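Luciferase-like monooxygenase (Streptomyces bottropensis, PDB 7BIP) probably acts as a monooxygenase of the bacterial luciferase family in the biosynthesis of the aromatic polyketide rishirilide. Local coordinates at residues G240-A243 and R244-G248; G328-F332 and E333-R337; G286-D289 and R290-E294. One frame throughout, in Å; residues are numbered along the deposited sequence.

Interaction 1 of 3, residues G240-A243 and R244-G248; sequences GQEA and RQKGG
Four successive i to i+4 hydrogen bonds join residues 240-243 to 244-248 in the first turns of helix 240-262: Arg244 N to Gly240 O, Gln245 N to Gln241 O, Lys246 N to Glu242 O and Gly247 N to Ala243 O. The third is the straightest, with an N-H...O angle of 177° and a length of 2.8 Å between Lys246 N and Glu242 O.

A water adds a polar link on the outer side. It donates to Gln241 O at 2.9 Å and accepts from Arg244 NH1 at 3.1 Å, tying the guanidinium back to the start of the helix. Arg244 reaches it on a chain extended from CG to NE, alongside the Gln241 side chain and pointing the same way. The amide and guanidinium planes are 30° apart, and Gln241 OE1 stays 3.7 Å from Arg244 NH1. The guanidinium has its stronger partner in Asp289, which forms a salt bridge with Arg244 NE.

Van der Waals contact dominates between Glu242 and Lys246. Glu242 runs out extended, its CG opposite the backbone N (chi1 174°), bringing OE2 to 3.7 Å from Lys246 CE. Because the lysine bends at chi4, NZ remains 5.1 Å from Glu242 OE2, too far for a salt bridge; that carboxylate pairs instead with Arg337.

The arrangement is that of an alpha-helix following a barrel strand in the TIM-barrel fold of the luciferase-like family, with Ala243 and the Lys246 chain on Tyr235 of strand 228-236 and polar chains on its more exposed side.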
ATOM      1  N   GLY A 240     -21.436  25.312 -20.725  1.00 13.89           N
ATOM      2  CA  GLY A 240     -21.508  25.504 -19.289  1.00 13.99           C
ATOM      3  C   GLY A 240     -22.782  24.990 -18.665  1.00 13.52           C
ATOM      4  O   GLY A 240     -22.786  24.661 -17.476  1.00 14.71           O
ATOM      5  N   GLN A 241     -23.864  24.897 -19.442  1.00 12.69           N
ATOM      6  CA  GLN A 241     -25.099  24.324 -18.910  1.00 11.13           C
ATOM      7  C   GLN A 241     -25.013  22.807 -18.800  1.00 12.55           C
ATOM      8  O   GLN A 241     -25.612  22.222 -17.892  1.00 12.96           O
ATOM      9  CB  GLN A 241     -26.285  24.739 -19.793  1.00 12.96           C
ATOM     10  CG  GLN A 241     -26.513  26.239 -19.836  1.00 17.22           C
ATOM     11  CD  GLN A 241     -27.303  26.759 -18.638  1.00 14.65           C
ATOM     12  OE1 GLN A 241     -26.971  26.464 -17.487  1.00 14.79           O
ATOM     13  NE2 GLN A 241     -28.338  27.547 -18.905  1.00 12.24           N
ATOM     14  N   GLU A 242     -24.286  22.158 -19.716  1.00 14.03           N
ATOM     15  CA  GLU A 242     -23.987  20.739 -19.564  1.00 14.10           C
ATOM     16  C   GLU A 242     -23.089  20.502 -18.353  1.00 14.46           C
ATOM     17  O   GLU A 242     -23.301  19.551 -17.587  1.00 15.96           O
ATOM     18  CB  GLU A 242     -23.331  20.209 -20.844  1.00 14.68           C
ATOM     19  CG  GLU A 242     -22.840  18.767 -20.741  1.00 17.13           C
ATOM     20  CD  GLU A 242     -22.103  18.298 -21.989  1.00 18.94           C
ATOM     21  OE1 GLU A 242     -22.091  19.033 -23.006  1.00 19.01           O
ATOM     22  OE2 GLU A 242     -21.529  17.190 -21.948  1.00 20.57           O
ATOM     23  N   ALA A 243     -22.101  21.380 -18.139  1.00 13.14           N
ATOM     24  CA  ALA A 243     -21.247  21.250 -16.961  1.00 14.09           C
ATOM     25  C   ALA A 243     -22.068  21.374 -15.689  1.00 14.21           C
ATOM     26  O   ALA A 243     -21.891  20.599 -14.742  1.00 15.00           O
ATOM     27  CB  ALA A 243     -20.128  22.297 -16.985  1.00 14.28           C
ATOM     28  N   ARG A 244     -22.980  22.349 -15.651  1.00 12.59           N
ATOM     29  CA  ARG A 244     -23.870  22.481 -14.504  1.00 14.16           C
ATOM     30  C   ARG A 244     -24.723  21.236 -14.308  1.00 19.56           C
ATOM     31  O   ARG A 244     -24.901  20.767 -13.177  1.00 16.72           O
ATOM     32  CB  ARG A 244     -24.755  23.708 -14.689  1.00 12.94           C
ATOM     33  CG  ARG A 244     -25.931  23.800 -13.708  1.00 13.88           C
ATOM     34  CD  ARG A 244     -26.678  25.035 -14.057  1.00 16.19           C
ATOM     35  NE  ARG A 244     -27.774  25.421 -13.180  1.00 17.81           N
ATOM     36  CZ  ARG A 244     -29.025  25.560 -13.618  1.00 18.82           C
ATOM     37  NH1 ARG A 244     -29.312  25.283 -14.888  1.00 20.46           N
ATOM     38  NH2 ARG A 244     -29.988  25.973 -12.803  1.00 15.35           N
ATOM     39  N   GLN A 245     -25.278  20.687 -15.394  1.00 15.50           N
ATOM     40  CA  GLN A 245     -26.148  19.526 -15.250  1.00 15.49           C
ATOM     41  C   GLN A 245     -25.369  18.308 -14.770  1.00 19.22           C
ATOM     42  O   GLN A 245     -25.738  17.679 -13.770  1.00 18.42           O
ATOM     43  CB  GLN A 245     -26.864  19.212 -16.563  1.00 20.14           C
ATOM     44  CG  GLN A 245     -27.832  18.045 -16.413  1.00 31.60           C
ATOM     45  CD  GLN A 245     -27.620  16.959 -17.447  1.00 50.95           C
ATOM     46  OE1 GLN A 245     -27.426  17.242 -18.632  1.00 63.26           O
ATOM     47  NE2 GLN A 245     -27.646  15.706 -17.004  1.00 56.74           N
ATOM     48  N   LYS A 246     -24.275  17.971 -15.455  1.00 16.35           N
ATOM     49  CA  LYS A 246     -23.537  16.761 -15.109  1.00 20.42           C
ATOM     50  C   LYS A 246     -22.685  16.956 -13.861  1.00 24.44           C
ATOM     51  O   LYS A 246     -22.609  16.056 -13.018  1.00 24.88           O
ATOM     52  CB  LYS A 246     -22.689  16.301 -16.302  1.00 18.10           C
ATOM     53  CG  LYS A 246     -23.550  15.765 -17.444  1.00 20.31           C
ATOM     54  CD  LYS A 246     -22.756  15.490 -18.712  1.00 24.74           C
ATOM     55  CE  LYS A 246     -23.665  15.053 -19.851  1.00 32.06           C
ATOM     56  NZ  LYS A 246     -24.477  13.868 -19.458  1.00 44.38           N
ATOM     57  N   GLY A 247     -22.045  18.117 -13.713  1.00 20.78           N
ATOM     58  CA  GLY A 247     -21.323  18.399 -12.482  1.00 20.02           C
ATOM     59  C   GLY A 247     -22.240  18.572 -11.289  1.00 24.12           C
ATOM     60  O   GLY A 247     -21.886  18.190 -10.167  1.00 26.80           O
ATOM     61  N   GLY A 248     -23.420  19.157 -11.506  1.00 22.90           N
ATOM     62  CA  GLY A 248     -24.389  19.271 -10.431  1.00 22.97           C
ATOM     63  C   GLY A 248     -24.894  17.919  -9.965  1.00 25.90           C
ATOM     64  O   GLY A 248     -25.064  17.697  -8.766  1.00 27.18           O
TER
HETATM   65  O   HOH W   1     -28.001  23.024 -16.513  1.00 17.82           O

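Interaction 2 of 3, residues G328-F332 and E333-R337; sequences GAMPF and EESAR
Glu334 lies over the proline that precedes its helix, and its side chain meets residues 330-331 along its length. Its CB sits 3.5 Å from Pro331 O and 3.9 Å from Met330 CG. From there CG stands anti to the carbonyl carbon (chi1 -77°) and the chain runs out extended, carrying CD to 3.7 Å from Pro331 CD. At the tip, OE2 rests 3.5 Å from Pro331 CG, while OE1, 4.0 Å from Met330 CG, is hydrogen-bonded to the hydroxyl of Tyr235 on strand 228-236. A leucine here would probably leave the Tyr235 hydroxyl without its carboxylate mate.

Pro331 occupies the N-cap position of helix 332-345, which follows strand 320-324 in the TIM barrel. Its carbonyl accepts from Glu334 N, which approaches from above the carbonyl plane, and more weakly from Ser335 N. The next i to i+4 bond, from Ala336 N to Phe332 O, is 2.8 Å long and runs nearly along the C=O axis. Ala336 CB covers one face of the Phe332 ring toward its rim, 4.1 Å from CZ, while Glu333 OE2 lies at the ring edge, in plane. Helix 18-35 also packs against this ring through Leu28. Met330 SD approaches Ser335 OG to 3.4 Å; a water donates to that hydroxyl and also lies within hydrogen-bonding distance of Met330 O, and the hydroxyl is also bonded to Val325 O.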
ATOM      1  N   GLY A 328     -19.494   8.989  -8.552  1.00 36.41           N
ATOM      2  CA  GLY A 328     -20.570   8.095  -8.924  1.00 32.62           C
ATOM      3  C   GLY A 328     -20.240   7.345 -10.191  1.00 35.82           C
ATOM      4  O   GLY A 328     -19.110   6.895 -10.404  1.00 33.36           O
ATOM      5  N   ALA A 329     -21.242   7.211 -11.051  1.00 37.17           N
ATOM      6  CA  ALA A 329     -21.081   6.555 -12.335  1.00 35.57           C
ATOM      7  C   ALA A 329     -20.648   7.520 -13.432  1.00 34.70           C
ATOM      8  O   ALA A 329     -20.818   7.200 -14.614  1.00 41.36           O
ATOM      9  CB  ALA A 329     -22.381   5.851 -12.735  1.00 32.43           C
ATOM     10  N   MET A 330     -20.113   8.693 -13.070  1.00 32.06           N
ATOM     11  CA  MET A 330     -19.613   9.643 -14.058  1.00 24.25           C
ATOM     12  C   MET A 330     -18.646   8.934 -14.998  1.00 20.04           C
ATOM     13  O   MET A 330     -17.652   8.354 -14.531  1.00 25.39           O
ATOM     14  CB  MET A 330     -18.906  10.834 -13.409  1.00 20.41           C
ATOM     15  CG  MET A 330     -18.134  11.702 -14.423  1.00 23.30           C
ATOM     16  SD  MET A 330     -17.195  13.081 -13.729  0.96 22.43           S
ATOM     17  CE  MET A 330     -18.403  13.724 -12.574  1.00 20.13           C
ATOM     18  N   PRO A 331     -18.913   8.930 -16.302  1.00 20.71           N
ATOM     19  CA  PRO A 331     -18.019   8.251 -17.240  1.00 23.62           C
ATOM     20  C   PRO A 331     -16.599   8.767 -17.106  1.00 24.22           C
ATOM     21  O   PRO A 331     -16.370   9.958 -16.868  1.00 16.24           O
ATOM     22  CB  PRO A 331     -18.611   8.600 -18.613  1.00 28.03           C
ATOM     23  CG  PRO A 331     -20.047   8.892 -18.346  1.00 24.96           C
ATOM     24  CD  PRO A 331     -20.129   9.452 -16.955  1.00 22.52           C
ATOM     25  N   PHE A 332     -15.646   7.843 -17.252  1.00 17.63           N
ATOM     26  CA  PHE A 332     -14.245   8.227 -17.326  1.00 16.51           C
ATOM     27  C   PHE A 332     -14.040   9.334 -18.354  1.00 14.13           C
ATOM     28  O   PHE A 332     -13.270  10.271 -18.122  1.00 16.32           O
ATOM     29  CB  PHE A 332     -13.388   6.999 -17.661  1.00 17.96           C
ATOM     30  CG  PHE A 332     -12.037   7.342 -18.219  1.00 15.57           C
ATOM     31  CD1 PHE A 332     -10.966   7.579 -17.369  1.00 15.70           C
ATOM     32  CD2 PHE A 332     -11.837   7.439 -19.590  1.00 17.90           C
ATOM     33  CE1 PHE A 332      -9.726   7.909 -17.881  1.00 18.91           C
ATOM     34  CE2 PHE A 332     -10.600   7.782 -20.107  1.00 18.20           C
ATOM     35  CZ  PHE A 332      -9.542   8.013 -19.254  1.00 17.57           C
ATOM     36  N   GLU A 333     -14.734   9.251 -19.496  1.00 15.26           N
ATOM     37  CA  GLU A 333     -14.495  10.214 -20.568  1.00 21.01           C
ATOM     38  C   GLU A 333     -14.828  11.637 -20.127  1.00 15.19           C
ATOM     39  O   GLU A 333     -14.225  12.599 -20.625  1.00 17.50           O
ATOM     40  CB  GLU A 333     -15.311   9.831 -21.812  1.00 23.65           C
ATOM     41  CG  GLU A 333     -14.865   8.537 -22.492  1.00 32.61           C
ATOM     42  CD  GLU A 333     -15.267   7.273 -21.727  1.00 41.74           C
ATOM     43  OE1 GLU A 333     -16.120   7.352 -20.813  1.00 42.85           O
ATOM     44  OE2 GLU A 333     -14.721   6.196 -22.049  1.00 47.63           O
ATOM     45  N   GLU A 334     -15.774  11.785 -19.198  1.00 15.86           N
ATOM     46  CA  GLU A 334     -16.143  13.104 -18.690  1.00 16.93           C
ATOM     47  C   GLU A 334     -15.103  13.622 -17.706  1.00 15.14           C
ATOM     48  O   GLU A 334     -14.757  14.809 -17.731  1.00 14.98           O
ATOM     49  CB  GLU A 334     -17.533  13.045 -18.044  1.00 15.86           C
ATOM     50  CG  GLU A 334     -18.655  13.016 -19.094  1.00 18.47           C
ATOM     51  CD  GLU A 334     -20.044  12.810 -18.517  1.00 25.93           C
ATOM     52  OE1 GLU A 334     -20.329  13.300 -17.404  1.00 21.78           O
ATOM     53  OE2 GLU A 334     -20.858  12.139 -19.191  1.00 31.81           O
ATOM     54  N   SER A 335     -14.583  12.748 -16.839  1.00 12.84           N
ATOM     55  CA  SER A 335     -13.465  13.154 -15.994  1.00 16.29           C
ATOM     56  C   SER A 335     -12.259  13.559 -16.839  1.00 15.52           C
ATOM     57  O   SER A 335     -11.585  14.560 -16.560  1.00 13.94           O
ATOM     58  CB  SER A 335     -13.084  12.012 -15.055  1.00 13.91           C
ATOM     59  OG  SER A 335     -14.203  11.626 -14.266  1.00 15.13           O
ATOM     60  N   ALA A 336     -11.980  12.795 -17.886  1.00 11.50           N
ATOM     61  CA  ALA A 336     -10.836  13.096 -18.738  1.00 14.84           C
ATOM     62  C   ALA A 336     -11.048  14.398 -19.505  1.00 12.81           C
ATOM     63  O   ALA A 336     -10.107  15.182 -19.678  1.00 15.08           O
ATOM     64  CB  ALA A 336     -10.599  11.930 -19.699  1.00 16.51           C
ATOM     65  N   ARG A 337     -12.282  14.649 -19.959  1.00 14.96           N
ATOM     66  CA  ARG A 337     -12.590  15.910 -20.634  1.00 14.81           C
ATOM     67  C   ARG A 337     -12.354  17.095 -19.709  1.00 15.53           C
ATOM     68  O   ARG A 337     -11.769  18.105 -20.121  1.00 14.64           O
ATOM     69  CB  ARG A 337     -14.038  15.910 -21.138  1.00 14.65           C
ATOM     70  CG  ARG A 337     -14.470  17.268 -21.702  1.00 15.23           C
ATOM     71  CD  ARG A 337     -15.873  17.203 -22.312  1.00 16.27           C
ATOM     72  NE  ARG A 337     -16.890  17.005 -21.297  1.00 18.63           N
ATOM     73  CZ  ARG A 337     -18.192  16.972 -21.551  1.00 17.22           C
ATOM     74  NH1 ARG A 337     -18.624  17.105 -22.810  1.00 18.59           N
ATOM     75  NH2 ARG A 337     -19.050  16.789 -20.562  1.00 18.73           N
TER
HETATM   76  O   HOH W   2     -14.972   9.143 -13.821  1.00 25.32           O

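Interaction 3 of 3, residues G286-D289 and R290-E294; sequences GDFD and RAVAE
Residues 287-293 form a short helix, in which the carbonyls of 286-289 receive the amides four residues on. The bonds are even and all fairly straight. The first, from Arg290 N to Gly286 O, measures 3.0 Å. The last, from Ala293 N to Asp289 O, measures 2.9 Å.

On one side of the helix Val292 CG2 presses over a face of the Phe288 ring. This methyl lies 3.9 Å from the ring centroid and 23° off the normal, a CH-pi contact displaced toward the rim, where it comes within 3.6 Å of Phe288 CZ. The ring is set there by a first torsion that places CG anti to the backbone N (chi1 179°).

Arg290 folds back along the helix, helped by its bend at chi3, laying one face of the guanidinium over Gly286 O. The oxygen sits above the centre of the group, 3.7 Å from Arg290 CZ, and thus meets the flat face rather than an N-H. Asp287 OD1 is 4.3 Å from Arg290 NH1, a distance that allows attraction between the charges but no salt bridge.

Within this surface helix the contact thus rests on backbone bonds and one CH-pi contact, its acidic Asp289 being engaged by Arg244 of helix 240-262, whereas the charge of Arg290 is probably only loosely engaged with Asp287 and the carbonyl beneath it.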
ATOM      1  N   GLY A 286     -31.155  25.046  -6.728  1.00 51.64           N
ATOM      2  CA  GLY A 286     -30.844  26.271  -6.013  1.00 44.27           C
ATOM      3  C   GLY A 286     -29.578  26.154  -5.188  1.00 38.11           C
ATOM      4  O   GLY A 286     -28.722  27.039  -5.221  1.00 35.40           O
ATOM      5  N   ASP A 287     -29.462  25.051  -4.444  1.00 33.63           N
ATOM      6  CA  ASP A 287     -28.316  24.880  -3.557  1.00 30.80           C
ATOM      7  C   ASP A 287     -27.019  24.763  -4.344  1.00 24.06           C
ATOM      8  O   ASP A 287     -25.998  25.344  -3.955  1.00 27.91           O
ATOM      9  CB  ASP A 287     -28.507  23.652  -2.670  1.00 37.23           C
ATOM     10  CG  ASP A 287     -29.332  23.949  -1.435  1.00 52.41           C
ATOM     11  OD1 ASP A 287     -29.944  25.037  -1.375  1.00 57.73           O
ATOM     12  OD2 ASP A 287     -29.365  23.095  -0.524  1.00 56.88           O
ATOM     13  N   PHE A 288     -27.036  24.015  -5.447  1.00 24.65           N
ATOM     14  CA  PHE A 288     -25.821  23.858  -6.239  1.00 16.85           C
ATOM     15  C   PHE A 288     -25.418  25.172  -6.904  1.00 18.50           C
ATOM     16  O   PHE A 288     -24.237  25.546  -6.890  1.00 18.69           O
ATOM     17  CB  PHE A 288     -25.998  22.763  -7.290  1.00 22.66           C
ATOM     18  CG  PHE A 288     -24.784  22.573  -8.142  1.00 22.81           C
ATOM     19  CD1 PHE A 288     -23.643  21.985  -7.612  1.00 19.88           C
ATOM     20  CD2 PHE A 288     -24.759  23.026  -9.452  1.00 21.50           C
ATOM     21  CE1 PHE A 288     -22.504  21.830  -8.381  1.00 22.28           C
ATOM     22  CE2 PHE A 288     -23.619  22.870 -10.227  1.00 17.75           C
ATOM     23  CZ  PHE A 288     -22.496  22.269  -9.692  1.00 19.31           C
ATOM     24  N   ASP A 289     -26.377  25.877  -7.510  1.00 19.87           N
ATOM     25  CA  ASP A 289     -26.043  27.144  -8.159  1.00 20.20           C
ATOM     26  C   ASP A 289     -25.485  28.150  -7.154  1.00 22.65           C
ATOM     27  O   ASP A 289     -24.574  28.923  -7.478  1.00 19.21           O
ATOM     28  CB  ASP A 289     -27.267  27.724  -8.870  1.00 19.70           C
ATOM     29  CG  ASP A 289     -27.692  26.905 -10.083  1.00 24.85           C
ATOM     30  OD1 ASP A 289     -26.849  26.166 -10.658  1.00 20.00           O
ATOM     31  OD2 ASP A 289     -28.877  27.006 -10.462  1.00 22.66           O
ATOM     32  N   ARG A 290     -26.022  28.169  -5.932  1.00 19.79           N
ATOM     33  CA  ARG A 290     -25.476  29.087  -4.936  1.00 20.48           C
ATOM     34  C   ARG A 290     -24.054  28.691  -4.551  1.00 22.12           C
ATOM     35  O   ARG A 290     -23.186  29.555  -4.383  1.00 22.45           O
ATOM     36  CB  ARG A 290     -26.376  29.140  -3.701  1.00 29.64           C
ATOM     37  CG  ARG A 290     -27.158  30.435  -3.612  1.00 49.54           C
ATOM     38  CD  ARG A 290     -28.025  30.520  -2.359  1.00 60.49           C
ATOM     39  NE  ARG A 290     -29.155  29.590  -2.385  1.00 66.40           N
ATOM     40  CZ  ARG A 290     -30.209  29.694  -3.193  1.00 69.84           C
ATOM     41  NH1 ARG A 290     -31.179  28.794  -3.128  1.00 67.95           N
ATOM     42  NH2 ARG A 290     -30.298  30.690  -4.067  1.00 73.10           N
ATOM     43  N   ALA A 291     -23.789  27.391  -4.427  1.00 20.70           N
ATOM     44  CA  ALA A 291     -22.428  26.945  -4.148  1.00 19.09           C
ATOM     45  C   ALA A 291     -21.465  27.387  -5.245  1.00 19.41           C
ATOM     46  O   ALA A 291     -20.348  27.838  -4.958  1.00 19.37           O
ATOM     47  CB  ALA A 291     -22.391  25.425  -3.989  1.00 23.48           C
ATOM     48  N   VAL A 292     -21.881  27.267  -6.507  1.00 17.85           N
ATOM     49  CA  VAL A 292     -21.028  27.690  -7.612  1.00 17.49           C
ATOM     50  C   VAL A 292     -20.812  29.196  -7.574  1.00 18.45           C
ATOM     51  O   VAL A 292     -19.690  29.681  -7.773  1.00 18.25           O
ATOM     52  CB  VAL A 292     -21.637  27.232  -8.954  1.00 15.65           C
ATOM     53  CG1 VAL A 292     -20.905  27.871 -10.133  1.00 15.73           C
ATOM     54  CG2 VAL A 292     -21.579  25.703  -9.061  1.00 15.68           C
ATOM     55  N   ALA A 293     -21.877  29.962  -7.325  1.00 16.56           N
ATOM     56  CA  ALA A 293     -21.748  31.415  -7.245  1.00 15.38           C
ATOM     57  C   ALA A 293     -20.846  31.830  -6.093  1.00 17.90           C
ATOM     58  O   ALA A 293     -20.164  32.861  -6.175  1.00 21.02           O
ATOM     59  CB  ALA A 293     -23.124  32.050  -7.088  1.00 21.19           C
ATOM     60  N   GLU A 294     -20.826  31.047  -5.021  1.00 16.15           N
ATOM     61  CA  GLU A 294     -19.990  31.332  -3.860  1.00 22.28           C
ATOM     62  C   GLU A 294     -18.589  30.767  -3.994  1.00 21.77           C
ATOM     63  O   GLU A 294     -17.799  30.887  -3.050  1.00 22.97           O
ATOM     64  CB  GLU A 294     -20.647  30.780  -2.590  1.00 22.63           C
ATOM     65  CG  GLU A 294     -21.918  31.509  -2.190  1.00 28.47           C
ATOM     66  CD  GLU A 294     -22.610  30.882  -0.996  1.00 34.28           C
ATOM     67  OE1 GLU A 294     -23.626  31.445  -0.545  1.00 40.94           O
ATOM     68  OE2 GLU A 294     -22.142  29.830  -0.507  1.00 37.96           O
TER

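Helix 240-262 connects the three contacts. Interaction 1 touches interaction 2 through the Glu242–Arg337 salt bridge and the packing of Lys246 on Glu334, and interaction 3 through the Arg244–Asp289 salt bridge and the Phe288 ring resting on Gly247 and Gly248. Interactions 2 and 3 do not meet, their nearest atoms being about 10 Å apart. Interactions 1 and 2 are partly buried and belong to helices that follow barrel strands; interaction 3 is a surface contact on a short helix. All share helical backbone bonding, but interaction 1 adds a water bridge, interaction 2 a proline at the N-cap position, with a carboxylate chain laid against its ring, and interaction 3 a CH-pi contact.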